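Local coordinates for protein endoglucanase (Komagataeibacter sucrofermentans, PDB 6VC5) that probably hydrolyses internal beta-1,4-glucosidic linkages in cellulose and related beta-glucans, at residues 136-139 against 144-147; 68-73 against 125-130; 155-160 against 182-187; 188-193 against 198-203. All coordinates share one frame; numbering follows the deposited sequence.

Contact 1: 136-139 against 144-147; sequences VLLP and FLTK
Leu138 and Pro139 leave the second strand of a beta-hairpin, formed by strands 128-131 and 134-137, and pack on Phe144 and Leu145, on the far limb of the loop that leads to strand 149-152. The main element is a proline-aromatic CH-pi contact; the aliphatic pair beside it is looser. Leu138 comes first along the chain. Its side chain starts across the line to the other limb and bends back to it at the end, where the CD1 methyl lies 4.4 Å from CD2 of Leu145. Leu145, its CG turned opposite the backbone N (chi1 -179°), offers that methyl. The carbonyl of Leu138 is held separately, by the hydroxyl of Thr90, while Val150 of strand 149-152 touches the side chains of both leucines. Pro139 follows and brings its pyrrolidine ring over one face of the Phe144 ring. Its CB stands 4.0 Å from the centroid of the Phe144 ring and only 2° off the ring normal, so this carbon sits almost exactly above the ring centre. The rest of the pyrrolidine trails toward the root of the phenylalanine: CD of Pro139 lies 3.9 Å from CB of Phe144. With chi1 of -55°, Phe144 carries its ring beside its own backbone N, flat against the proline. No hydrogen bond joins the two limbs, so side-chain packing alone links them here. Between CB and CD, the proline CG rests 3.8 Å from CG of Phe144.

Contact 2: 68-73 against 125-130; sequences DALFSW and KLMTKS
The flat carboxylate of Asp68 has the CD1 methyl of Leu126 over one face, 3.8 Å from Asp68 OD2 and nearly as close to its CG. At the edge of the same group OD1 accepts the backbone N-H of Leu70, met on the anti side and 16° out of the plane, at 3.1 Å from Leu70 N. This bond closes an Asx turn, and OD1 has a second partner in ND1 of His65. With CG placed between the backbone N and the carbonyl carbon (chi1 58°), Asp68 can fold back over its own chain to make the turn. The turn brings Leu70 up against the C-terminal end of helix 110-126. There the CD1 methyl of Leu70 lies 4.0 Å from CD1 of Leu126, so a single Leu126 methyl serves both the carboxylate face and the leucine. Met127, the first residue to leave helical geometry, adds the other side of the patch: its chain bends at both chi2 and chi3, so CE joins CG beside Leu70. Met127 CG lies 4.1 Å from Leu70 CD1. Earlier on the same helix, Asp122 takes the backbone N-H of Ala69. The polar bonds of Asp68 thus run back within its own loop. Across to 125-130 there are only van der Waals contacts, so the aspartate orders the turn while the two leucines and the methionine supply the cohesion.

Contact 3: 155-160 against 182-187; sequences SYYVMP and LQIIAK
A helical hairpin, the building element of the (alpha/alpha)6 barrel of family 8 glycoside hydrolases, is closed here at its open end: the approach to helix 159-169 packs on the last turns of helix 172-187. Met159, in the first turn of its helix, makes the main reach. Its chain bends at chi2 (-64°) and is then extended, carrying the CE methyl between two side chains one helical turn apart, Leu182 and Ile185. CE of Met159 is 4.2 Å from CD2 of Leu182 and 4.4 Å from CD1 of Ile185. Leu182 begins by heading off from the partner segment, yet its CD2 branch returns to meet the thioether methyl, and its side chain also leans on Leu230 of helix 225-232. Just before the helix, Tyr157 and Val158 each centre an inverse gamma turn, with Val158 at the N-cap position. Through these turns Tyr157 and Met159, two residues apart, both point toward the second helix. The phenol of Tyr157 reaches the helix with its tip alone, and its oxygen has its polar partner outside the pair, in the backbone N-H of Leu137 on strand 134-137. That bond gives the buried hydroxyl a partner and ties the start of helix 159-169 to the beta-hairpin of strands 128-131 and 134-137. Ile184 also touches Val136 of the same hairpin. The contact is therefore buried and apolar, apart from one oxygen at its margin: OH of Tyr157 lies 4.2 Å from CD1 of Ile184.

Contact 4: 188-193 against 198-203; sequences GRFGEW and DWLSIN
Leu200 opens the middle strand of a three-stranded antiparallel sheet and sends its CD1 methyl to Phe190 and Gly188, in the loop that follows helix 172-187. The methyl comes at the edge of the Phe190 ring, within the ring plane, 3.7 Å from Phe190 CE2 and 3.9 Å from Phe190 CZ; neither ring face is used for this meeting. The two side chains cross at about a right angle. On its other approach, the same CD1 lies 4.1 Å from CA of Gly188, the residue at which the chain leaves helical geometry. Leu200 reaches this place because its CG is anti to the backbone N (chi1 179°), which swings the branched end round to the loop although the root of the side chain runs across it. Further out, strand pairing fixes the leucine: its backbone bonds to Leu152 of strand 149-152, and its side chain touches Phe209 of strand 209-211. Phe190 is placed from the same sheet by Ile211 and from a loop by Leu262. Between Gly188 and Phe190, Arg189 turns the opposite way, with NE bonded to the Ala186 carbonyl and NH1 in a salt bridge to Asp243 of helix 238-251. Leu200 thus sets the sheet beside the end of helix 172-187, and its second methyl joins in: Leu200 CD2 lies 3.6 Å from Ile184 CG2.

How the contacts relate
From the N terminus, contact 2 brings the loop at 68-73 against 125-130, some fifty residues on, after helices 90-106 and 110-126. The chain then forms a beta-hairpin, and contact 1 closes the short loop beyond its second strand; Leu138 N bonds to Met127 O, joining the two contacts. Contact 3 closes the next loop, across helices 159-169 and 172-187, and contact 4 the loop from the latter into strand 200-203. All four follow in series, none nesting or crossing. Trp199 of 198-203 touches both Phe144 and Pro139, bridging contacts 1 and 4. Contacts 2 and 4, with centres about 24 Å apart, do not touch.

Contact 1: 136-139 against 144-147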
loop_
_atom_site.group_PDB
_atom_site.type_symbol
_atom_site.label_atom_id
_atom_site.label_comp_id
_atom_site.label_asym_id
_atom_site.label_seq_id
_atom_site.Cartn_x
_atom_site.Cartn_y
_atom_site.Cartn_z
ATOM N N VAL A 136 -5.132 15.084 6.653
ATOM C CA VAL A 136 -4.728 13.685 6.771
ATOM C C VAL A 136 -5.519 12.832 5.793
ATOM O O VAL A 136 -6.607 13.196 5.335
ATOM C CB VAL A 136 -4.853 13.116 8.204
ATOM C CG1 VAL A 136 -4.112 13.992 9.204
ATOM C CG2 VAL A 136 -6.315 12.948 8.581
ATOM N N LEU A 137 -4.945 11.668 5.479
ATOM C CA LEU A 137 -5.581 10.651 4.651
ATOM C C LEU A 137 -6.144 9.556 5.554
ATOM O O LEU A 137 -5.384 8.839 6.217
ATOM C CB LEU A 137 -4.531 10.067 3.710
ATOM C CG LEU A 137 -5.053 9.136 2.624
ATOM C CD1 LEU A 137 -5.812 9.942 1.578
ATOM C CD2 LEU A 137 -3.884 8.384 1.995
ATOM N N LEU A 138 -7.486 9.417 5.575
ATOM C CA LEU A 138 -8.142 8.407 6.402
ATOM C C LEU A 138 -7.996 7.019 5.773
ATOM O O LEU A 138 -8.009 6.885 4.546
ATOM C CB LEU A 138 -9.628 8.728 6.524
ATOM C CG LEU A 138 -9.972 10.090 7.105
ATOM C CD1 LEU A 138 -11.472 10.353 7.031
ATOM C CD2 LEU A 138 -9.472 10.129 8.545
ATOM N N PRO A 139 -7.862 5.969 6.592
ATOM C CA PRO A 139 -7.708 4.611 6.038
ATOM C C PRO A 139 -8.995 4.007 5.515
ATOM O O PRO A 139 -8.930 2.987 4.816
ATOM C CB PRO A 139 -7.196 3.778 7.228
ATOM C CG PRO A 139 -6.988 4.722 8.351
ATOM C CD PRO A 139 -7.659 6.012 8.051
ATOM N N PHE A 144 -12.394 4.484 11.969
ATOM C CA PHE A 144 -11.106 5.149 12.150
ATOM C C PHE A 144 -11.209 6.584 12.639
ATOM O O PHE A 144 -10.181 7.178 12.971
ATOM C CB PHE A 144 -10.308 5.131 10.841
ATOM C CG PHE A 144 -10.135 3.760 10.280
ATOM C CD1 PHE A 144 -9.227 2.886 10.851
ATOM C CD2 PHE A 144 -10.889 3.333 9.200
ATOM C CE1 PHE A 144 -9.047 1.610 10.343
ATOM C CE2 PHE A 144 -10.717 2.061 8.684
ATOM C CZ PHE A 144 -9.793 1.200 9.263
ATOM N N LEU A 145 -12.398 7.163 12.696
ATOM C CA LEU A 145 -12.545 8.562 13.078
ATOM C C LEU A 145 -13.657 8.674 14.106
ATOM O O LEU A 145 -14.792 8.260 13.845
ATOM C CB LEU A 145 -12.864 9.427 11.855
ATOM C CG LEU A 145 -13.038 10.931 12.079
ATOM C CD1 LEU A 145 -11.737 11.551 12.577
ATOM C CD2 LEU A 145 -13.491 11.593 10.789
ATOM N N THR A 146 -13.336 9.224 15.270
ATOM C CA THR A 146 -14.334 9.576 16.267
ATOM C C THR A 146 -14.253 11.076 16.522
ATOM O O THR A 146 -13.446 11.784 15.921
ATOM C CB THR A 146 -14.129 8.796 17.572
ATOM O OG1 THR A 146 -13.055 9.378 18.326
ATOM C CG2 THR A 146 -13.822 7.329 17.308
ATOM N N LYS A 147 -15.092 11.564 17.431
ATOM C CA LYS A 147 -15.003 12.971 17.798
ATOM C C LYS A 147 -13.727 13.289 18.565
ATOM O O LYS A 147 -13.354 14.463 18.655
ATOM C CB LYS A 147 -16.225 13.398 18.619
ATOM C CG LYS A 147 -16.350 12.699 19.963
ATOM C CD LYS A 147 -17.547 13.240 20.746
ATOM C CE LYS A 147 -17.489 12.843 22.213
ATOM N NZ LYS A 147 -16.322 13.453 22.921
#

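Contact 2: 68-73 against 125-130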
loop_
_atom_site.group_PDB
_atom_site.type_symbol
_atom_site.label_atom_id
_atom_site.label_comp_id
_atom_site.label_asym_id
_atom_site.label_seq_id
_atom_site.Cartn_x
_atom_site.Cartn_y
_atom_site.Cartn_z
ATOM N N ASP A 68 -20.298 6.416 -5.142
ATOM C CA ASP A 68 -19.001 7.069 -5.279
ATOM C C ASP A 68 -18.064 6.095 -5.987
ATOM O O ASP A 68 -18.440 4.964 -6.308
ATOM C CB ASP A 68 -18.452 7.593 -3.938
ATOM C CG ASP A 68 -18.309 6.505 -2.882
ATOM O OD1 ASP A 68 -17.550 5.539 -3.094
ATOM O OD2 ASP A 68 -18.948 6.633 -1.816
ATOM N N ALA A 69 -16.831 6.537 -6.235
ATOM C CA ALA A 69 -15.896 5.738 -7.017
ATOM C C ALA A 69 -14.966 4.883 -6.161
ATOM O O ALA A 69 -14.101 4.198 -6.709
ATOM C CB ALA A 69 -15.071 6.638 -7.950
ATOM N N LEU A 70 -15.131 4.890 -4.840
ATOM C CA LEU A 70 -14.307 4.045 -3.984
ATOM C C LEU A 70 -14.805 2.599 -4.044
ATOM O O LEU A 70 -15.820 2.293 -4.676
ATOM C CB LEU A 70 -14.281 4.605 -2.568
ATOM C CG LEU A 70 -13.909 6.089 -2.454
ATOM C CD1 LEU A 70 -13.865 6.499 -0.992
ATOM C CD2 LEU A 70 -12.562 6.331 -3.111
ATOM N N PHE A 71 -14.101 1.703 -3.345
ATOM C CA PHE A 71 -14.303 0.264 -3.486
ATOM C C PHE A 71 -14.599 -0.370 -2.140
ATOM O O PHE A 71 -13.900 -0.113 -1.155
ATOM C CB PHE A 71 -13.059 -0.406 -4.094
ATOM C CG PHE A 71 -12.782 0.048 -5.482
ATOM C CD1 PHE A 71 -13.243 -0.683 -6.559
ATOM C CD2 PHE A 71 -12.080 1.228 -5.705
ATOM C CE1 PHE A 71 -13.026 -0.251 -7.851
ATOM C CE2 PHE A 71 -11.846 1.661 -6.984
ATOM C CZ PHE A 71 -12.323 0.928 -8.062
ATOM N N SER A 72 -15.616 -1.221 -2.103
ATOM C CA SER A 72 -15.787 -2.071 -0.935
ATOM C C SER A 72 -14.548 -2.944 -0.776
ATOM O O SER A 72 -13.973 -3.413 -1.757
ATOM C CB SER A 72 -17.018 -2.942 -1.126
ATOM O OG SER A 72 -18.192 -2.146 -1.211
ATOM N N TRP A 73 -14.119 -3.150 0.471
ATOM C CA TRP A 73 -12.786 -3.712 0.672
ATOM C C TRP A 73 -12.709 -5.207 0.362
ATOM O O TRP A 73 -11.621 -5.703 0.040
ATOM C CB TRP A 73 -12.275 -3.413 2.083
ATOM C CG TRP A 73 -12.888 -4.240 3.156
ATOM C CD1 TRP A 73 -14.132 -4.081 3.711
ATOM C CD2 TRP A 73 -12.283 -5.344 3.833
ATOM N NE1 TRP A 73 -14.332 -5.032 4.693
ATOM C CE2 TRP A 73 -13.212 -5.817 4.781
ATOM C CE3 TRP A 73 -11.040 -5.980 3.724
ATOM C CZ2 TRP A 73 -12.941 -6.904 5.614
ATOM C CZ3 TRP A 73 -10.772 -7.064 4.549
ATOM C CH2 TRP A 73 -11.720 -7.513 5.482
ATOM N N LYS A 125 -12.039 13.924 -1.763
ATOM C CA LYS A 125 -13.269 14.489 -1.214
ATOM C C LYS A 125 -13.725 13.763 0.053
ATOM O O LYS A 125 -14.160 14.407 1.013
ATOM C CB LYS A 125 -14.366 14.458 -2.276
ATOM C CG LYS A 125 -15.715 14.972 -1.800
ATOM C CD LYS A 125 -16.850 14.362 -2.616
ATOM C CE LYS A 125 -17.045 15.069 -3.952
ATOM N NZ LYS A 125 -18.480 15.405 -4.197
ATOM N N LEU A 126 -13.648 12.432 0.077
ATOM C CA LEU A 126 -14.244 11.653 1.157
ATOM C C LEU A 126 -13.246 11.145 2.190
ATOM O O LEU A 126 -13.654 10.842 3.315
ATOM C CB LEU A 126 -14.995 10.442 0.585
ATOM C CG LEU A 126 -16.049 10.768 -0.475
ATOM C CD1 LEU A 126 -16.574 9.490 -1.088
ATOM C CD2 LEU A 126 -17.191 11.593 0.110
ATOM N N MET A 127 -11.961 11.033 1.848
ATOM C CA MET A 127 -10.986 10.378 2.716
ATOM C C MET A 127 -9.910 11.326 3.219
ATOM O O MET A 127 -8.845 10.867 3.634
ATOM C CB MET A 127 -10.330 9.190 2.019
ATOM C CG MET A 127 -11.268 8.051 1.727
ATOM S SD MET A 127 -11.819 7.155 3.245
ATOM C CE MET A 127 -13.566 7.407 3.074
ATOM N N THR A 128 -10.138 12.628 3.154
ATOM C CA THR A 128 -9.238 13.580 3.785
ATOM C C THR A 128 -9.976 14.336 4.879
ATOM O O THR A 128 -11.189 14.544 4.806
ATOM C CB THR A 128 -8.575 14.539 2.776
ATOM O OG1 THR A 128 -9.560 15.375 2.157
ATOM C CG2 THR A 128 -7.815 13.736 1.705
ATOM N N LYS A 129 -9.233 14.734 5.906
ATOM C CA LYS A 129 -9.827 15.427 7.039
ATOM C C LYS A 129 -8.802 16.406 7.602
ATOM O O LYS A 129 -7.605 16.109 7.635
ATOM C CB LYS A 129 -10.228 14.411 8.114
ATOM C CG LYS A 129 -10.705 15.024 9.425
ATOM C CD LYS A 129 -12.208 15.228 9.430
ATOM C CE LYS A 129 -12.634 16.013 10.661
ATOM N NZ LYS A 129 -12.981 15.108 11.787
ATOM N N SER A 130 -9.270 17.581 8.025
ATOM C CA SER A 130 -8.406 18.527 8.728
ATOM C C SER A 130 -8.244 18.068 10.172
ATOM O O SER A 130 -9.240 17.875 10.880
ATOM C CB SER A 130 -9.003 19.932 8.683
ATOM O OG SER A 130 -9.142 20.367 7.340
#

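Contact 3: 155-160 against 182-187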
loop_
_atom_site.group_PDB
_atom_site.type_symbol
_atom_site.label_atom_id
_atom_site.label_comp_id
_atom_site.label_asym_id
_atom_site.label_seq_id
_atom_site.Cartn_x
_atom_site.Cartn_y
_atom_site.Cartn_z
ATOM N N SER A 155 1.091 3.309 6.114
ATOM C CA SER A 155 1.345 2.536 4.905
ATOM C C SER A 155 0.268 2.717 3.851
ATOM O O SER A 155 0.446 2.239 2.728
ATOM C CB SER A 155 1.480 1.041 5.226
ATOM O OG SER A 155 0.213 0.429 5.446
ATOM N N TYR A 156 -0.853 3.372 4.177
ATOM C CA TYR A 156 -1.838 3.651 3.144
ATOM C C TYR A 156 -1.494 4.905 2.354
ATOM O O TYR A 156 -2.180 5.202 1.369
ATOM C CB TYR A 156 -3.258 3.769 3.722
ATOM C CG TYR A 156 -3.894 2.473 4.207
ATOM C CD1 TYR A 156 -3.132 1.327 4.445
ATOM C CD2 TYR A 156 -5.258 2.403 4.443
ATOM C CE1 TYR A 156 -3.720 0.151 4.915
ATOM C CE2 TYR A 156 -5.851 1.239 4.910
ATOM C CZ TYR A 156 -5.089 0.121 5.145
ATOM O OH TYR A 156 -5.692 -1.032 5.605
ATOM N N TYR A 157 -0.458 5.646 2.764
ATOM C CA TYR A 157 0.079 6.746 1.963
ATOM C C TYR A 157 0.905 6.125 0.844
ATOM O O TYR A 157 2.136 6.025 0.901
ATOM C CB TYR A 157 0.927 7.677 2.819
ATOM C CG TYR A 157 0.143 8.669 3.645
ATOM C CD1 TYR A 157 -0.003 9.985 3.225
ATOM C CD2 TYR A 157 -0.434 8.292 4.852
ATOM C CE1 TYR A 157 -0.706 10.903 3.985
ATOM C CE2 TYR A 157 -1.144 9.203 5.621
ATOM C CZ TYR A 157 -1.271 10.510 5.183
ATOM O OH TYR A 157 -1.973 11.414 5.954
ATOM N N VAL A 158 0.198 5.665 -0.181
ATOM C CA VAL A 158 0.830 5.063 -1.349
ATOM C C VAL A 158 1.421 6.217 -2.146
ATOM O O VAL A 158 0.794 6.744 -3.075
ATOM C CB VAL A 158 -0.190 4.225 -2.141
ATOM C CG1 VAL A 158 0.458 3.573 -3.371
ATOM C CG2 VAL A 158 -0.827 3.155 -1.241
ATOM N N MET A 159 2.623 6.636 -1.762
ATOM C CA MET A 159 3.145 7.908 -2.252
ATOM C C MET A 159 3.221 8.018 -3.775
ATOM O O MET A 159 2.865 9.086 -4.295
ATOM C CB MET A 159 4.458 8.266 -1.538
ATOM C CG MET A 159 4.288 8.631 -0.049
ATOM S SD MET A 159 3.305 10.134 0.261
ATOM C CE MET A 159 3.801 10.548 1.960
ATOM N N PRO A 160 3.637 7.000 -4.538
ATOM C CA PRO A 160 3.619 7.145 -6.010
ATOM C C PRO A 160 2.227 7.358 -6.578
ATOM O O PRO A 160 2.085 7.931 -7.672
ATOM C CB PRO A 160 4.200 5.817 -6.502
ATOM C CG PRO A 160 5.042 5.336 -5.344
ATOM C CD PRO A 160 4.318 5.759 -4.111
ATOM N N LEU A 182 4.406 13.456 5.084
ATOM C CA LEU A 182 5.819 13.364 5.442
ATOM C C LEU A 182 6.077 13.911 6.841
ATOM O O LEU A 182 6.877 13.345 7.596
ATOM C CB LEU A 182 6.665 14.116 4.416
ATOM C CG LEU A 182 6.712 13.462 3.037
ATOM C CD1 LEU A 182 7.370 14.375 2.011
ATOM C CD2 LEU A 182 7.450 12.148 3.128
ATOM N N GLN A 183 5.409 15.011 7.199
ATOM C CA GLN A 183 5.535 15.560 8.548
ATOM C C GLN A 183 5.015 14.576 9.590
ATOM O O GLN A 183 5.638 14.383 10.642
ATOM C CB GLN A 183 4.757 16.869 8.651
ATOM C CG GLN A 183 5.360 18.023 7.880
ATOM C CD GLN A 183 4.610 19.313 8.124
ATOM O OE1 GLN A 183 4.616 20.215 7.285
ATOM N NE2 GLN A 183 3.962 19.414 9.279
ATOM N N ILE A 184 3.877 13.942 9.308
ATOM C CA ILE A 184 3.296 12.985 10.245
ATOM C C ILE A 184 4.195 11.760 10.396
ATOM O O ILE A 184 4.385 11.243 11.507
ATOM C CB ILE A 184 1.879 12.607 9.782
ATOM C CG1 ILE A 184 0.923 13.782 9.981
ATOM C CG2 ILE A 184 1.393 11.348 10.509
ATOM C CD1 ILE A 184 -0.299 13.745 9.082
ATOM N N ILE A 185 4.750 11.266 9.286
ATOM C CA ILE A 185 5.640 10.105 9.350
ATOM C C ILE A 185 6.903 10.430 10.138
ATOM O O ILE A 185 7.385 9.612 10.926
ATOM C CB ILE A 185 5.962 9.577 7.940
ATOM C CG1 ILE A 185 4.719 8.937 7.321
ATOM C CG2 ILE A 185 7.108 8.578 7.995
ATOM C CD1 ILE A 185 4.853 8.672 5.828
ATOM N N ALA A 186 7.468 11.618 9.928
ATOM C CA ALA A 186 8.660 12.003 10.675
ATOM C C ALA A 186 8.395 12.019 12.176
ATOM O O ALA A 186 9.226 11.552 12.965
ATOM C CB ALA A 186 9.154 13.370 10.202
ATOM N N LYS A 187 7.221 12.515 12.586
ATOM C CA LYS A 187 6.931 12.674 14.007
ATOM C C LYS A 187 6.387 11.401 14.645
ATOM O O LYS A 187 6.673 11.126 15.819
ATOM C CB LYS A 187 5.942 13.813 14.231
ATOM C CG LYS A 187 5.761 14.113 15.701
ATOM C CD LYS A 187 4.636 15.068 15.945
ATOM C CE LYS A 187 4.799 15.735 17.299
ATOM N NZ LYS A 187 5.182 14.745 18.351
#

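Contact 4: 188-193 against 198-203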
loop_
_atom_site.group_PDB
_atom_site.type_symbol
_atom_site.label_atom_id
_atom_site.label_comp_id
_atom_site.label_asym_id
_atom_site.label_seq_id
_atom_site.Cartn_x
_atom_site.Cartn_y
_atom_site.Cartn_z
ATOM N N GLY A 188 5.588 10.635 13.912
ATOM C CA GLY A 188 4.920 9.468 14.461
ATOM C C GLY A 188 5.798 8.235 14.442
ATOM O O GLY A 188 5.457 7.229 13.814
ATOM N N ARG A 189 6.938 8.310 15.121
ATOM C CA ARG A 189 7.856 7.181 15.207
ATOM C C ARG A 189 8.172 6.903 16.665
ATOM O O ARG A 189 8.216 7.821 17.488
ATOM C CB ARG A 189 9.128 7.427 14.382
ATOM C CG ARG A 189 8.826 7.493 12.892
ATOM C CD ARG A 189 10.072 7.631 12.048
ATOM N NE ARG A 189 10.775 8.889 12.315
ATOM C CZ ARG A 189 12.084 8.975 12.545
ATOM N NH1 ARG A 189 12.829 7.882 12.546
ATOM N NH2 ARG A 189 12.656 10.154 12.774
ATOM N N PHE A 190 8.369 5.627 16.982
ATOM C CA PHE A 190 8.307 5.194 18.371
ATOM C C PHE A 190 9.386 4.165 18.665
ATOM O O PHE A 190 9.838 3.426 17.783
ATOM C CB PHE A 190 6.932 4.579 18.700
ATOM C CG PHE A 190 5.789 5.529 18.503
ATOM C CD1 PHE A 190 5.339 6.325 19.549
ATOM C CD2 PHE A 190 5.188 5.657 17.262
ATOM C CE1 PHE A 190 4.294 7.223 19.345
ATOM C CE2 PHE A 190 4.158 6.535 17.053
ATOM C CZ PHE A 190 3.709 7.331 18.095
ATOM N N GLY A 191 9.754 4.093 19.938
ATOM C CA GLY A 191 10.591 3.004 20.392
ATOM C C GLY A 191 12.054 3.270 20.126
ATOM O O GLY A 191 12.450 4.296 19.563
ATOM N N GLU A 192 12.871 2.294 20.546
ATOM C CA GLU A 192 14.320 2.414 20.444
ATOM C C GLU A 192 14.815 2.490 19.001
ATOM O O GLU A 192 15.923 2.987 18.769
ATOM C CB GLU A 192 15.000 1.250 21.166
ATOM C CG GLU A 192 14.672 -0.121 20.574
ATOM C CD GLU A 192 14.785 -1.232 21.608
ATOM O OE1 GLU A 192 13.832 -1.422 22.396
ATOM O OE2 GLU A 192 15.831 -1.910 21.634
ATOM N N TRP A 193 14.044 1.999 18.030
ATOM C CA TRP A 193 14.434 2.047 16.628
ATOM C C TRP A 193 13.795 3.202 15.870
ATOM O O TRP A 193 14.098 3.391 14.682
ATOM C CB TRP A 193 14.072 0.730 15.938
ATOM C CG TRP A 193 14.675 -0.449 16.607
ATOM C CD1 TRP A 193 14.024 -1.421 17.312
ATOM C CD2 TRP A 193 16.064 -0.783 16.635
ATOM N NE1 TRP A 193 14.936 -2.354 17.774
ATOM C CE2 TRP A 193 16.192 -1.983 17.366
ATOM C CE3 TRP A 193 17.213 -0.190 16.095
ATOM C CZ2 TRP A 193 17.432 -2.593 17.597
ATOM C CZ3 TRP A 193 18.452 -0.808 16.315
ATOM C CH2 TRP A 193 18.544 -1.995 17.059
ATOM N N ASP A 198 2.206 0.286 12.649
ATOM C CA ASP A 198 1.145 -0.132 11.736
ATOM C C ASP A 198 -0.030 0.847 11.784
ATOM O O ASP A 198 -0.600 1.196 10.740
ATOM C CB ASP A 198 0.647 -1.536 12.101
ATOM C CG ASP A 198 1.689 -2.637 11.886
ATOM O OD1 ASP A 198 2.523 -2.556 10.946
ATOM O OD2 ASP A 198 1.629 -3.630 12.662
ATOM N N TRP A 199 -0.389 1.315 12.983
ATOM C CA TRP A 199 -1.571 2.150 13.199
ATOM C C TRP A 199 -1.213 3.273 14.163
ATOM O O TRP A 199 -0.776 3.006 15.293
ATOM C CB TRP A 199 -2.712 1.309 13.784
ATOM C CG TRP A 199 -3.167 0.191 12.858
ATOM C CD1 TRP A 199 -2.782 -1.126 12.897
ATOM C CD2 TRP A 199 -4.087 0.308 11.777
ATOM N NE1 TRP A 199 -3.401 -1.828 11.890
ATOM C CE2 TRP A 199 -4.213 -0.970 11.194
ATOM C CE3 TRP A 199 -4.817 1.372 11.241
ATOM C CZ2 TRP A 199 -5.056 -1.210 10.099
ATOM C CZ3 TRP A 199 -5.645 1.135 10.149
ATOM C CH2 TRP A 199 -5.756 -0.142 9.595
ATOM N N LEU A 200 -1.425 4.518 13.729
ATOM C CA LEU A 200 -1.105 5.720 14.489
ATOM C C LEU A 200 -2.403 6.377 14.940
ATOM O O LEU A 200 -3.401 6.353 14.215
ATOM C CB LEU A 200 -0.345 6.702 13.586
ATOM C CG LEU A 200 0.052 8.022 14.220
ATOM C CD1 LEU A 200 1.229 7.807 15.158
ATOM C CD2 LEU A 200 0.399 9.016 13.130
ATOM N N SER A 201 -2.401 6.958 16.140
ATOM C CA SER A 201 -3.527 7.759 16.610
ATOM C C SER A 201 -3.098 9.215 16.790
ATOM O O SER A 201 -2.018 9.492 17.327
ATOM C CB SER A 201 -4.047 7.204 17.937
ATOM O OG SER A 201 -5.239 7.867 18.324
ATOM N N ILE A 202 -3.942 10.153 16.350
ATOM C CA ILE A 202 -3.762 11.575 16.651
ATOM C C ILE A 202 -4.989 12.036 17.432
ATOM O O ILE A 202 -6.125 11.826 16.989
ATOM C CB ILE A 202 -3.575 12.431 15.386
ATOM C CG1 ILE A 202 -2.368 11.954 14.577
ATOM C CG2 ILE A 202 -3.381 13.907 15.769
ATOM C CD1 ILE A 202 -2.152 12.737 13.266
ATOM N N ASN A 203 -4.762 12.626 18.606
ATOM C CA ASN A 203 -5.860 13.148 19.406
ATOM C C ASN A 203 -6.371 14.445 18.787
ATOM O O ASN A 203 -5.598 15.364 18.503
ATOM C CB ASN A 203 -5.396 13.371 20.842
ATOM C CG ASN A 203 -6.537 13.735 21.755
ATOM O OD1 ASN A 203 -7.059 14.837 21.685
ATOM N ND2 ASN A 203 -6.984 12.778 22.560
#